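Local coordinates for Pbp related beta-lactamase (Pyrococcus abyssi, PDB 2QMI), which is a peptidase of the penicillin-binding protein and serine beta-lactamase family that assembles into a self-compartmentalizing octamer, at residues A[103-117]-A[149-163]. Numbering follows the deposited sequence.
Sequences HLLTHSSGIPSLGYA and WAVAKPGERFFYLNT
The carbonyl oxygen of G110 is gripped by 149-163: V151 N donates a nearly straight bond of 2.9 Å to G110 O, A152 N adds a weak one, and A150 CA adds a loose CA-H...O contact of 3.4 Å to the same G110 O. Further along, F159 N gives H107 O a bond of 3.0 Å with an N-H...O angle of 166°. Between these points G155 N, in a type II turn from K153 to E156, donates to S108 O, though the modelled distance is probably too short.

In that turn P154 lays its CB over one face of the H103 ring, a CH-pi contact of 3.5 Å to the ring centroid. H107 follows its helix in a Schellman motif. With its CG anti to the carbonyl carbon (chi1 -61°), its ring lies alongside Y160, their planes 37° apart, and Y160 CD1 approaches one face. F158 also belongs to the cluster, and its CE1 is 3.4 Å from H107 CB.

P112 is clasped between two aromatic residues. Its CB lies over a face of F159, while P112 CG comes within 3.3 Å of W149 CD1. W149 NE1 donates to S113 O from well above the carbonyl plane. Water 2 joins the loops by donating to both I111 O and F159 O.

R443 of a second subunit makes a cation-pi contact with W149. Y160 OH hydrogen-bonds S59 and K62, and N162 OD1 also bonds K62. S59 and K62 fit an SxxK pattern, so Y160 probably belongs to the YxN motif of a serine beta-lactamase-type active site, carried on 149-163, which packs here against 103-117.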
ATOM      1  N   HIS A 103      41.602  19.965  31.553  1.00 22.26           N
ATOM      2  CA  HIS A 103      41.239  18.881  30.645  1.00 21.12           C
ATOM      3  C   HIS A 103      39.797  19.037  30.151  1.00 21.49           C
ATOM      4  O   HIS A 103      39.529  18.905  28.956  1.00 21.92           O
ATOM      5  CB  HIS A 103      41.394  17.513  31.327  1.00 22.18           C
ATOM      6  CG  HIS A 103      42.809  17.155  31.673  1.00 23.32           C
ATOM      7  ND1 HIS A 103      43.864  17.357  30.809  1.00 23.87           N
ATOM      8  CD2 HIS A 103      43.336  16.583  32.780  1.00 23.52           C
ATOM      9  CE1 HIS A 103      44.981  16.927  31.370  1.00 23.58           C
ATOM     10  NE2 HIS A 103      44.689  16.451  32.567  1.00 24.39           N
ATOM     11  N   LEU A 104      38.874  19.314  31.068  1.00 19.72           N
ATOM     12  CA  LEU A 104      37.466  19.480  30.707  1.00 20.39           C
ATOM     13  C   LEU A 104      37.261  20.655  29.756  1.00 20.00           C
ATOM     14  O   LEU A 104      36.500  20.565  28.799  1.00 20.31           O
ATOM     15  CB  LEU A 104      36.604  19.692  31.958  1.00 18.20           C
ATOM     16  CG  LEU A 104      36.508  18.577  33.005  1.00 18.08           C
ATOM     17  CD1 LEU A 104      35.577  19.025  34.132  1.00 16.94           C
ATOM     18  CD2 LEU A 104      35.995  17.300  32.367  1.00 16.60           C
ATOM     19  N   LEU A 105      37.936  21.763  30.035  1.00 20.50           N
ATOM     20  CA  LEU A 105      37.829  22.957  29.199  1.00 20.52           C
ATOM     21  C   LEU A 105      38.290  22.683  27.771  1.00 19.73           C
ATOM     22  O   LEU A 105      37.749  23.243  26.817  1.00 20.49           O
ATOM     23  CB  LEU A 105      38.685  24.085  29.784  1.00 20.33           C
ATOM     24  CG  LEU A 105      38.235  24.773  31.072  1.00 20.19           C
ATOM     25  CD1 LEU A 105      39.384  25.615  31.628  1.00 21.07           C
ATOM     26  CD2 LEU A 105      37.008  25.633  30.790  1.00 20.48           C
ATOM     27  N   THR A 106      39.293  21.820  27.637  1.00 19.11           N
ATOM     28  CA  THR A 106      39.861  21.487  26.340  1.00 19.30           C
ATOM     29  C   THR A 106      39.339  20.196  25.707  1.00 19.92           C
ATOM     30  O   THR A 106      39.806  19.799  24.639  1.00 20.67           O
ATOM     31  CB  THR A 106      41.401  21.390  26.440  1.00 19.04           C
ATOM     32  OG1 THR A 106      41.752  20.443  27.454  1.00 19.92           O
ATOM     33  CG2 THR A 106      42.001  22.741  26.792  1.00 17.59           C
ATOM     34  N   HIS A 107      38.368  19.549  26.347  1.00 19.42           N
ATOM     35  CA  HIS A 107      37.824  18.299  25.829  1.00 19.22           C
ATOM     36  C   HIS A 107      38.957  17.304  25.650  1.00 20.12           C
ATOM     37  O   HIS A 107      39.021  16.616  24.632  1.00 20.39           O
ATOM     38  CB  HIS A 107      37.145  18.511  24.476  1.00 19.24           C
ATOM     39  CG  HIS A 107      35.988  19.457  24.516  1.00 19.06           C
ATOM     40  ND1 HIS A 107      34.797  19.153  25.137  1.00 18.80           N
ATOM     41  CD2 HIS A 107      35.838  20.699  24.001  1.00 18.46           C
ATOM     42  CE1 HIS A 107      33.962  20.168  25.002  1.00 19.67           C
ATOM     43  NE2 HIS A 107      34.570  21.119  24.317  1.00 19.39           N
ATOM     44  N   SER A 108      39.854  17.242  26.631  1.00 21.27           N
ATOM     45  CA  SER A 108      40.991  16.325  26.580  1.00 22.53           C
ATOM     46  C   SER A 108      41.040  15.319  27.740  1.00 22.37           C
ATOM     47  O   SER A 108      42.079  14.694  27.972  1.00 23.34           O
ATOM     48  CB  SER A 108      42.311  17.116  26.532  1.00 21.96           C
ATOM     49  OG  SER A 108      42.564  17.810  27.737  1.00 21.53           O
ATOM     50  N   SER A 109      39.928  15.154  28.457  1.00 21.92           N
ATOM     51  CA  SER A 109      39.886  14.217  29.577  1.00 23.27           C
ATOM     52  C   SER A 109      40.307  12.803  29.172  1.00 24.00           C
ATOM     53  O   SER A 109      40.766  12.015  30.005  1.00 23.01           O
ATOM     54  CB  SER A 109      38.482  14.166  30.187  1.00 22.68           C
ATOM     55  OG  SER A 109      37.542  13.626  29.280  1.00 21.79           O
ATOM     56  N   GLY A 110      40.148  12.490  27.888  1.00 23.48           N
ATOM     57  CA  GLY A 110      40.507  11.173  27.394  1.00 23.36           C
ATOM     58  C   GLY A 110      39.276  10.299  27.265  1.00 22.96           C
ATOM     59  O   GLY A 110      39.342   9.167  26.792  1.00 22.92           O
ATOM     60  N   ILE A 111      38.143  10.841  27.692  1.00 22.07           N
ATOM     61  CA  ILE A 111      36.874  10.135  27.638  1.00 21.49           C
ATOM     62  C   ILE A 111      36.090  10.562  26.404  1.00 21.73           C
ATOM     63  O   ILE A 111      35.719  11.727  26.260  1.00 21.40           O
ATOM     64  CB  ILE A 111      36.032  10.440  28.890  1.00 21.49           C
ATOM     65  CG1 ILE A 111      36.837  10.103  30.143  1.00 20.98           C
ATOM     66  CG2 ILE A 111      34.743   9.631  28.867  1.00 21.46           C
ATOM     67  CD1 ILE A 111      36.182  10.547  31.436  1.00 20.72           C
ATOM     68  N   PRO A 112      35.836   9.623  25.484  1.00 22.24           N
ATOM     69  CA  PRO A 112      35.081  10.009  24.291  1.00 21.59           C
ATOM     70  C   PRO A 112      33.648  10.381  24.667  1.00 22.79           C
ATOM     71  O   PRO A 112      33.165  10.051  25.755  1.00 21.06           O
ATOM     72  CB  PRO A 112      35.176   8.775  23.406  1.00 22.32           C
ATOM     73  CG  PRO A 112      35.260   7.658  24.398  1.00 24.80           C
ATOM     74  CD  PRO A 112      36.190   8.194  25.458  1.00 23.01           C
ATOM     75  N   SER A 113      32.980  11.075  23.756  1.00 21.57           N
ATOM     76  CA  SER A 113      31.630  11.538  23.982  1.00 21.43           C
ATOM     77  C   SER A 113      30.614  10.487  24.376  1.00 23.02           C
ATOM     78  O   SER A 113      30.653   9.342  23.925  1.00 23.05           O
ATOM     79  CB  SER A 113      31.123  12.268  22.740  1.00 20.29           C
ATOM     80  OG  SER A 113      29.723  12.477  22.804  1.00 19.40           O
ATOM     81  N   LEU A 114      29.705  10.892  25.246  1.00 22.60           N
ATOM     82  CA  LEU A 114      28.615  10.032  25.647  1.00 25.09           C
ATOM     83  C   LEU A 114      27.567  10.620  24.697  1.00 25.38           C
ATOM     84  O   LEU A 114      27.592  11.814  24.421  1.00 29.60           O
ATOM     85  CB  LEU A 114      28.232  10.285  27.116  1.00 24.49           C
ATOM     86  CG  LEU A 114      29.349  10.432  28.169  1.00 24.75           C
ATOM     87  CD1 LEU A 114      28.717  10.654  29.548  1.00 24.21           C
ATOM     88  CD2 LEU A 114      30.248   9.200  28.186  1.00 22.75           C
ATOM     89  N   GLY A 115      26.671   9.817  24.155  1.00 26.52           N
ATOM     90  CA  GLY A 115      25.686  10.387  23.251  1.00 25.50           C
ATOM     91  C   GLY A 115      24.591  11.132  23.996  1.00 24.27           C
ATOM     92  O   GLY A 115      23.477  11.254  23.493  1.00 25.75           O
ATOM     93  N   TYR A 116      24.914  11.644  25.183  1.00 22.45           N
ATOM     94  CA  TYR A 116      23.952  12.348  26.028  1.00 19.78           C
ATOM     95  C   TYR A 116      23.096  13.415  25.338  1.00 18.84           C
ATOM     96  O   TYR A 116      21.881  13.266  25.256  1.00 19.09           O
ATOM     97  CB  TYR A 116      24.688  12.916  27.268  1.00 18.44           C
ATOM     98  CG  TYR A 116      24.350  14.343  27.668  1.00 18.33           C
ATOM     99  CD1 TYR A 116      25.349  15.320  27.727  1.00 16.99           C
ATOM    100  CD2 TYR A 116      23.034  14.730  27.939  1.00 16.14           C
ATOM    101  CE1 TYR A 116      25.045  16.650  28.037  1.00 16.79           C
ATOM    102  CE2 TYR A 116      22.720  16.053  28.249  1.00 17.06           C
ATOM    103  CZ  TYR A 116      23.729  17.006  28.288  1.00 17.22           C
ATOM    104  OH  TYR A 116      23.414  18.318  28.539  1.00 19.04           O
ATOM    105  N   ALA A 117      23.710  14.481  24.840  1.00 19.93           N
ATOM    106  CA  ALA A 117      22.945  15.544  24.200  1.00 20.07           C
ATOM    107  C   ALA A 117      22.210  15.053  22.956  1.00 19.94           C
ATOM    108  O   ALA A 117      21.074  15.456  22.703  1.00 18.94           O
ATOM    109  CB  ALA A 117      23.855  16.713  23.853  1.00 18.92           C
ATOM    110  N   TRP A 149      34.803   4.683  30.431  1.00 24.42           N
ATOM    111  CA  TRP A 149      34.629   4.942  29.010  1.00 23.95           C
ATOM    112  C   TRP A 149      35.904   5.482  28.346  1.00 24.16           C
ATOM    113  O   TRP A 149      36.070   5.371  27.130  1.00 23.87           O
ATOM    114  CB  TRP A 149      33.481   5.937  28.840  1.00 23.92           C
ATOM    115  CG  TRP A 149      32.920   6.043  27.459  1.00 24.70           C
ATOM    116  CD1 TRP A 149      32.877   7.163  26.682  1.00 24.83           C
ATOM    117  CD2 TRP A 149      32.237   5.017  26.724  1.00 24.92           C
ATOM    118  NE1 TRP A 149      32.203   6.905  25.514  1.00 25.15           N
ATOM    119  CE2 TRP A 149      31.800   5.594  25.514  1.00 24.64           C
ATOM    120  CE3 TRP A 149      31.947   3.667  26.975  1.00 25.09           C
ATOM    121  CZ2 TRP A 149      31.090   4.867  24.549  1.00 25.20           C
ATOM    122  CZ3 TRP A 149      31.240   2.945  26.016  1.00 24.63           C
ATOM    123  CH2 TRP A 149      30.820   3.549  24.818  1.00 24.89           C
ATOM    124  N   ALA A 150      36.797   6.053  29.155  1.00 23.74           N
ATOM    125  CA  ALA A 150      38.052   6.631  28.673  1.00 23.86           C
ATOM    126  C   ALA A 150      38.827   5.691  27.748  1.00 24.47           C
ATOM    127  O   ALA A 150      38.754   4.469  27.885  1.00 24.77           O
ATOM    128  CB  ALA A 150      38.921   7.029  29.855  1.00 22.94           C
ATOM    129  N   VAL A 151      39.568   6.271  26.808  1.00 24.89           N
ATOM    130  CA  VAL A 151      40.359   5.497  25.859  1.00 25.18           C
ATOM    131  C   VAL A 151      41.813   5.965  25.834  1.00 25.82           C
ATOM    132  O   VAL A 151      42.693   5.246  25.365  1.00 26.72           O
ATOM    133  CB  VAL A 151      39.777   5.600  24.445  1.00 25.43           C
ATOM    134  CG1 VAL A 151      38.380   5.011  24.425  1.00 25.04           C
ATOM    135  CG2 VAL A 151      39.748   7.060  24.000  1.00 25.94           C
ATOM    136  N   ALA A 152      42.062   7.170  26.344  1.00 25.20           N
ATOM    137  CA  ALA A 152      43.419   7.709  26.399  1.00 24.67           C
ATOM    138  C   ALA A 152      43.609   8.437  27.731  1.00 25.63           C
ATOM    139  O   ALA A 152      42.635   8.712  28.434  1.00 24.88           O
ATOM    140  CB  ALA A 152      43.657   8.675  25.228  1.00 23.08           C
ATOM    141  N   LYS A 153      44.859   8.739  28.079  1.00 26.98           N
ATOM    142  CA  LYS A 153      45.153   9.456  29.319  1.00 26.83           C
ATOM    143  C   LYS A 153      44.746  10.908  29.147  1.00 26.03           C
ATOM    144  O   LYS A 153      44.740  11.425  28.036  1.00 25.82           O
ATOM    145  CB  LYS A 153      46.652   9.409  29.648  1.00 28.26           C
ATOM    146  CG  LYS A 153      47.167   8.046  30.067  1.00 30.02           C
ATOM    147  CD  LYS A 153      48.668   8.064  30.311  1.00 31.87           C
ATOM    148  CE  LYS A 153      49.192   6.653  30.565  1.00 32.64           C
ATOM    149  NZ  LYS A 153      50.689   6.604  30.643  1.00 34.22           N
ATOM    150  N   PRO A 154      44.399  11.585  30.250  1.00 26.68           N
ATOM    151  CA  PRO A 154      43.998  12.991  30.195  1.00 26.39           C
ATOM    152  C   PRO A 154      45.024  13.854  29.456  1.00 26.71           C
ATOM    153  O   PRO A 154      46.227  13.762  29.712  1.00 27.31           O
ATOM    154  CB  PRO A 154      43.900  13.370  31.670  1.00 25.96           C
ATOM    155  CG  PRO A 154      43.408  12.103  32.296  1.00 26.13           C
ATOM    156  CD  PRO A 154      44.264  11.055  31.620  1.00 26.15           C
ATOM    157  N   GLY A 155      44.546  14.681  28.532  1.00 26.37           N
ATOM    158  CA  GLY A 155      45.433  15.561  27.801  1.00 25.48           C
ATOM    159  C   GLY A 155      46.109  15.021  26.558  1.00 25.52           C
ATOM    160  O   GLY A 155      46.827  15.759  25.891  1.00 26.07           O
ATOM    161  N   GLU A 156      45.896  13.753  26.232  1.00 26.39           N
ATOM    162  CA  GLU A 156      46.519  13.186  25.041  1.00 27.56           C
ATOM    163  C   GLU A 156      45.668  13.340  23.779  1.00 27.86           C
ATOM    164  O   GLU A 156      46.216  13.483  22.686  1.00 28.40           O
ATOM    165  CB  GLU A 156      46.862  11.701  25.262  1.00 28.99           C
ATOM    166  CG  GLU A 156      47.780  11.445  26.469  1.00 32.48           C
ATOM    167  CD  GLU A 156      48.345  10.026  26.519  1.00 34.22           C
ATOM    168  OE1 GLU A 156      47.614   9.075  26.169  1.00 34.88           O
ATOM    169  OE2 GLU A 156      49.525   9.863  26.923  1.00 35.69           O
ATOM    170  N   ARG A 157      44.341  13.320  23.912  1.00 27.23           N
ATOM    171  CA  ARG A 157      43.475  13.447  22.735  1.00 27.06           C
ATOM    172  C   ARG A 157      42.237  14.318  22.915  1.00 25.38           C
ATOM    173  O   ARG A 157      41.781  14.558  24.030  1.00 24.52           O
ATOM    174  CB  ARG A 157      43.046  12.057  22.232  1.00 28.22           C
ATOM    175  CG  ARG A 157      44.168  11.282  21.559  1.00 31.10           C
ATOM    176  CD  ARG A 157      43.702   9.936  21.042  1.00 32.46           C
ATOM    177  NE  ARG A 157      42.678  10.045  20.009  1.00 32.47           N
ATOM    178  CZ  ARG A 157      42.190   9.003  19.338  1.00 32.23           C
ATOM    179  NH1 ARG A 157      42.644   7.780  19.596  1.00 31.50           N
ATOM    180  NH2 ARG A 157      41.243   9.177  18.419  1.00 32.10           N
ATOM    181  N   PHE A 158      41.696  14.777  21.790  1.00 23.81           N
ATOM    182  CA  PHE A 158      40.518  15.633  21.778  1.00 22.70           C
ATOM    183  C   PHE A 158      39.242  14.880  21.398  1.00 21.79           C
ATOM    184  O   PHE A 158      39.158  14.266  20.340  1.00 23.35           O
ATOM    185  CB  PHE A 158      40.739  16.797  20.799  1.00 22.42           C
ATOM    186  CG  PHE A 158      39.578  17.761  20.710  1.00 23.65           C
ATOM    187  CD1 PHE A 158      39.441  18.795  21.630  1.00 20.81           C
ATOM    188  CD2 PHE A 158      38.611  17.619  19.715  1.00 23.21           C
ATOM    189  CE1 PHE A 158      38.361  19.674  21.562  1.00 20.99           C
ATOM    190  CE2 PHE A 158      37.521  18.499  19.641  1.00 23.62           C
ATOM    191  CZ  PHE A 158      37.400  19.526  20.570  1.00 21.43           C
ATOM    192  N   PHE A 159      38.257  14.918  22.284  1.00 21.07           N
ATOM    193  CA  PHE A 159      36.959  14.299  22.043  1.00 21.37           C
ATOM    194  C   PHE A 159      35.954  15.321  22.565  1.00 20.22           C
ATOM    195  O   PHE A 159      35.938  15.613  23.755  1.00 19.00           O
ATOM    196  CB  PHE A 159      36.801  12.982  22.827  1.00 23.01           C
ATOM    197  CG  PHE A 159      37.644  11.842  22.310  1.00 23.46           C
ATOM    198  CD1 PHE A 159      37.378  11.261  21.072  1.00 23.48           C
ATOM    199  CD2 PHE A 159      38.704  11.339  23.069  1.00 23.98           C
ATOM    200  CE1 PHE A 159      38.150  10.201  20.599  1.00 22.81           C
ATOM    201  CE2 PHE A 159      39.486  10.271  22.598  1.00 23.92           C
ATOM    202  CZ  PHE A 159      39.205   9.707  21.362  1.00 22.35           C
ATOM    203  N   TYR A 160      35.133  15.877  21.680  1.00 19.09           N
ATOM    204  CA  TYR A 160      34.138  16.856  22.091  1.00 19.28           C
ATOM    205  C   TYR A 160      33.181  16.176  23.065  1.00 19.68           C
ATOM    206  O   TYR A 160      32.447  15.255  22.700  1.00 20.91           O
ATOM    207  CB  TYR A 160      33.374  17.377  20.878  1.00 20.97           C
ATOM    208  CG  TYR A 160      32.565  18.631  21.136  1.00 20.84           C
ATOM    209  CD1 TYR A 160      33.186  19.864  21.301  1.00 20.47           C
ATOM    210  CD2 TYR A 160      31.176  18.583  21.190  1.00 20.62           C
ATOM    211  CE1 TYR A 160      32.442  21.018  21.508  1.00 21.70           C
ATOM    212  CE2 TYR A 160      30.424  19.725  21.401  1.00 21.71           C
ATOM    213  CZ  TYR A 160      31.061  20.940  21.556  1.00 22.32           C
ATOM    214  OH  TYR A 160      30.308  22.077  21.746  1.00 23.48           O
ATOM    215  N   LEU A 161      33.205  16.630  24.313  1.00 20.39           N
ATOM    216  CA  LEU A 161      32.375  16.048  25.359  1.00 19.81           C
ATOM    217  C   LEU A 161      31.464  17.075  26.029  1.00 20.82           C
ATOM    218  O   LEU A 161      31.933  17.902  26.814  1.00 18.95           O
ATOM    219  CB  LEU A 161      33.279  15.412  26.412  1.00 19.97           C
ATOM    220  CG  LEU A 161      32.635  14.692  27.597  1.00 20.79           C
ATOM    221  CD1 LEU A 161      31.885  13.464  27.103  1.00 21.88           C
ATOM    222  CD2 LEU A 161      33.716  14.300  28.594  1.00 20.53           C
ATOM    223  N   ASN A 162      30.167  17.015  25.730  1.00 19.97           N
ATOM    224  CA  ASN A 162      29.215  17.945  26.337  1.00 20.09           C
ATOM    225  C   ASN A 162      29.140  17.749  27.850  1.00 19.85           C
ATOM    226  O   ASN A 162      28.975  18.707  28.600  1.00 20.12           O
ATOM    227  CB  ASN A 162      27.821  17.769  25.740  1.00 20.51           C
ATOM    228  CG  ASN A 162      27.678  18.426  24.376  1.00 21.63           C
ATOM    229  OD1 ASN A 162      27.991  19.608  24.201  1.00 22.42           O
ATOM    230  ND2 ASN A 162      27.189  17.662  23.403  1.00 20.32           N
ATOM    231  N   THR A 163      29.254  16.504  28.293  1.00 19.99           N
ATOM    232  CA  THR A 163      29.215  16.199  29.720  1.00 20.54           C
ATOM    233  C   THR A 163      30.384  16.914  30.409  1.00 22.08           C
ATOM    234  O   THR A 163      30.354  17.163  31.614  1.00 22.39           O
ATOM    235  CB  THR A 163      29.314  14.670  29.959  1.00 19.30           C
ATOM    236  OG1 THR A 163      28.176  14.019  29.374  1.00 19.80           O
ATOM    237  CG2 THR A 163      29.367  14.356  31.448  1.00 17.55           C
TER
HETATM  238  O   HOH W   1      43.098  12.328  26.136  1.00 24.16           O
HETATM  239  O   HOH W   2      36.834  14.167  26.027  1.00 24.08           O
HETATM  240  O   HOH W   3      29.764  15.322  23.052  1.00 16.31           O
HETATM  241  O   HOH W   4      28.616  13.901  26.168  1.00  1.82           O
HETATM  242  O   HOH W   5      26.445  14.888  24.092  1.00 22.74           O